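PDB 2Q73: hypothetical protein from Vibrio sp. DAT722, which probably hydrolyses nucleoside triphosphates to monophosphates and pyrophosphate in a magnesium-dependent manner, as a MazG-type house-cleaning enzyme. Local coordinates for residues L3-Q7 with V75-K79. Numbering follows the deposited sequence.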
ATOM      1  N   LEU C   3     -12.870 -15.033 -14.738  1.00 33.44           N
ATOM      2  CA  LEU C   3     -11.571 -14.565 -14.232  1.00 32.76           C
ATOM      3  C   LEU C   3     -10.410 -14.949 -15.163  1.00 32.29           C
ATOM      4  O   LEU C   3      -9.502 -14.140 -15.415  1.00 32.24           O
ATOM      5  CB  LEU C   3     -11.345 -15.130 -12.830  1.00 32.52           C
ATOM      6  CG  LEU C   3     -10.078 -14.798 -12.046  1.00 31.89           C
ATOM      7  CD1 LEU C   3      -9.929 -13.300 -11.854  1.00 31.14           C
ATOM      8  CD2 LEU C   3     -10.124 -15.513 -10.715  1.00 32.14           C
ATOM      9  N   SER C   4     -10.444 -16.190 -15.650  1.00 31.89           N
ATOM     10  CA  SER C   4      -9.449 -16.699 -16.596  1.00 31.38           C
ATOM     11  C   SER C   4      -9.475 -15.946 -17.924  1.00 31.01           C
ATOM     12  O   SER C   4      -8.414 -15.647 -18.486  1.00 30.44           O
ATOM     13  CB  SER C   4      -9.596 -18.216 -16.801  1.00 31.32           C
ATOM     14  OG  SER C   4     -10.877 -18.584 -17.306  1.00 32.41           O
ATOM     15  N   GLU C   5     -10.679 -15.627 -18.408  1.00 30.32           N
ATOM     16  CA  GLU C   5     -10.858 -14.800 -19.612  1.00 30.41           C
ATOM     17  C   GLU C   5     -10.351 -13.357 -19.430  1.00 29.77           C
ATOM     18  O   GLU C   5      -9.725 -12.801 -20.334  1.00 29.78           O
ATOM     19  CB  GLU C   5     -12.323 -14.807 -20.075  1.00 30.44           C
ATOM     20  CG  GLU C   5     -12.764 -16.130 -20.682  1.00 31.34           C
ATOM     21  CD  GLU C   5     -14.287 -16.322 -20.713  1.00 32.00           C
ATOM     22  OE1 GLU C   5     -15.045 -15.408 -20.292  1.00 34.65           O
ATOM     23  OE2 GLU C   5     -14.724 -17.407 -21.152  1.00 33.67           O
ATOM     24  N   LEU C   6     -10.627 -12.754 -18.278  1.00 28.95           N
ATOM     25  CA  LEU C   6     -10.114 -11.422 -17.984  1.00 28.90           C
ATOM     26  C   LEU C   6      -8.580 -11.444 -17.971  1.00 28.61           C
ATOM     27  O   LEU C   6      -7.925 -10.578 -18.568  1.00 28.11           O
ATOM     28  CB  LEU C   6     -10.665 -10.908 -16.648  1.00 28.87           C
ATOM     29  CG  LEU C   6     -10.157  -9.543 -16.165  1.00 28.63           C
ATOM     30  CD1 LEU C   6     -10.591  -8.423 -17.108  1.00 31.19           C
ATOM     31  CD2 LEU C   6     -10.635  -9.254 -14.743  1.00 29.32           C
ATOM     32  N   GLN C   7      -8.015 -12.450 -17.303  1.00 28.67           N
ATOM     33  CA  GLN C   7      -6.557 -12.576 -17.183  1.00 28.64           C
ATOM     34  C   GLN C   7      -5.918 -12.739 -18.564  1.00 28.68           C
ATOM     35  O   GLN C   7      -4.894 -12.114 -18.852  1.00 28.42           O
ATOM     36  CB  GLN C   7      -6.190 -13.751 -16.283  1.00 28.52           C
ATOM     37  CG  GLN C   7      -4.871 -13.589 -15.542  1.00 29.08           C
ATOM     38  CD  GLN C   7      -4.385 -14.891 -14.930  1.00 28.99           C
ATOM     39  OE1 GLN C   7      -5.121 -15.574 -14.198  1.00 28.39           O
ATOM     40  NE2 GLN C   7      -3.140 -15.239 -15.220  1.00 27.85           N
ATOM     41  N   VAL C  75       1.202 -17.137 -12.837  1.00 25.29           N
ATOM     42  CA  VAL C  75       0.098 -17.568 -11.979  1.00 25.36           C
ATOM     43  C   VAL C  75      -1.225 -17.721 -12.748  1.00 25.42           C
ATOM     44  O   VAL C  75      -1.603 -16.849 -13.530  1.00 25.35           O
ATOM     45  CB  VAL C  75      -0.111 -16.605 -10.790  1.00 25.96           C
ATOM     46  CG1 VAL C  75      -1.277 -17.099  -9.919  1.00 25.12           C
ATOM     47  CG2 VAL C  75       1.181 -16.469  -9.975  1.00 25.77           C
ATOM     48  N   ASN C  76      -1.919 -18.823 -12.494  1.00 24.73           N
ATOM     49  CA  ASN C  76      -3.266 -19.042 -13.002  1.00 25.40           C
ATOM     50  C   ASN C  76      -4.240 -18.765 -11.849  1.00 25.25           C
ATOM     51  O   ASN C  76      -4.336 -19.549 -10.902  1.00 25.13           O
ATOM     52  CB  ASN C  76      -3.403 -20.478 -13.537  1.00 25.69           C
ATOM     53  CG  ASN C  76      -4.789 -20.777 -14.116  1.00 26.48           C
ATOM     54  OD1 ASN C  76      -5.800 -20.241 -13.673  1.00 27.80           O
ATOM     55  ND2 ASN C  76      -4.831 -21.653 -15.099  1.00 28.88           N
ATOM     56  N   LEU C  77      -4.954 -17.647 -11.931  1.00 25.27           N
ATOM     57  CA  LEU C  77      -5.781 -17.194 -10.804  1.00 26.06           C
ATOM     58  C   LEU C  77      -6.980 -18.111 -10.560  1.00 26.17           C
ATOM     59  O   LEU C  77      -7.336 -18.382  -9.410  1.00 26.45           O
ATOM     60  CB  LEU C  77      -6.211 -15.724 -10.960  1.00 25.59           C
ATOM     61  CG  LEU C  77      -5.096 -14.696 -10.769  1.00 26.44           C
ATOM     62  CD1 LEU C  77      -5.515 -13.337 -11.329  1.00 26.90           C
ATOM     63  CD2 LEU C  77      -4.662 -14.595  -9.303  1.00 25.74           C
ATOM     64  N   GLU C  78      -7.590 -18.592 -11.644  1.00 26.46           N
ATOM     65  CA  GLU C  78      -8.732 -19.500 -11.548  1.00 26.88           C
ATOM     66  C   GLU C  78      -8.316 -20.815 -10.883  1.00 26.35           C
ATOM     67  O   GLU C  78      -8.996 -21.291  -9.984  1.00 26.06           O
ATOM     68  CB  GLU C  78      -9.380 -19.694 -12.923  1.00 26.81           C
ATOM     69  CG  GLU C  78     -10.516 -20.735 -13.002  1.00 29.62           C
ATOM     70  CD  GLU C  78     -11.783 -20.348 -12.246  1.00 33.01           C
ATOM     71  OE1 GLU C  78     -11.917 -19.195 -11.776  1.00 34.48           O
ATOM     72  OE2 GLU C  78     -12.670 -21.223 -12.129  1.00 35.77           O
ATOM     73  N   LYS C  79      -7.177 -21.371 -11.295  1.00 26.19           N
ATOM     74  CA  LYS C  79      -6.657 -22.600 -10.681  1.00 25.79           C
ATOM     75  C   LYS C  79      -6.286 -22.379  -9.211  1.00 25.27           C
ATOM     76  O   LYS C  79      -6.562 -23.238  -8.361  1.00 24.57           O
ATOM     77  CB  LYS C  79      -5.461 -23.155 -11.467  1.00 25.92           C
ATOM     78  CG  LYS C  79      -5.001 -24.550 -11.035  1.00 27.44           C
ATOM     79  CD  LYS C  79      -6.024 -25.627 -11.400  1.00 30.61           C
ATOM     80  CE  LYS C  79      -5.528 -27.025 -11.034  1.00 31.79           C
ATOM     81  NZ  LYS C  79      -6.479 -28.075 -11.481  1.00 34.23           N
TER
HETATM   82  O   HOH W   1      -7.177 -17.598 -14.346  1.00 26.58           O
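In this all-helical MazG-type chain, the first turn of the N-terminal helix 3-13 meets the capped start of the C-terminal helix 77-90, where Q7 clasps the backbone of V75 and L77. Both polar atoms of the Q7 carboxamide are used, and OE1 accepts twice. NE2 donates to V75 O at 2.8 Å, approaching nearly in line with the carbonyl (C=O...N 164°), although V75 O lies somewhat out of the amide plane. OE1 accepts from L77 N at 3.1 Å through a fairly straight N-H (164°). CG of Q7 is swung roughly opposite the backbone N (chi1 -151°) and the rest of the chain is stretched out, carrying the amide to the loop. A water donates to Q7 OE1 and accepts from E78 N, 2.9 Å from each, which carries the grip one residue further. At the N-cap, N76 OD1 accepts from K79 N at 3.0 Å, with the donor well above the carbonyl plane. Beside these polar bonds, L3 sends CD2 against L77 CB at 3.9 Å, the two leucine side chains crossing at about a right angle. S4 and E78 touch through their CB atoms at 4.2 Å. The L77 side chain runs past Q7 OE1, with CB 3.4 Å from it. NE2 of Q7 has a second acceptor in N71 OD1, and A70 on helix 55-72 packs against both Q7 and L77. L3 and L77 further pack on L63 and L59 of a second subunit, whose Q45 OE1 accepts from N76 N, so the junction forms part of the subunit interface. With oxygen and nitrogen both engaged, the buried Q7 amide is fixed in its rotation. First-turn amides lack a preceding-turn carbonyl; here Q7 OE1 takes L77 N, the water E78 N and N76 OD1 K79 N, tying helix 77-90 to the N-terminal one.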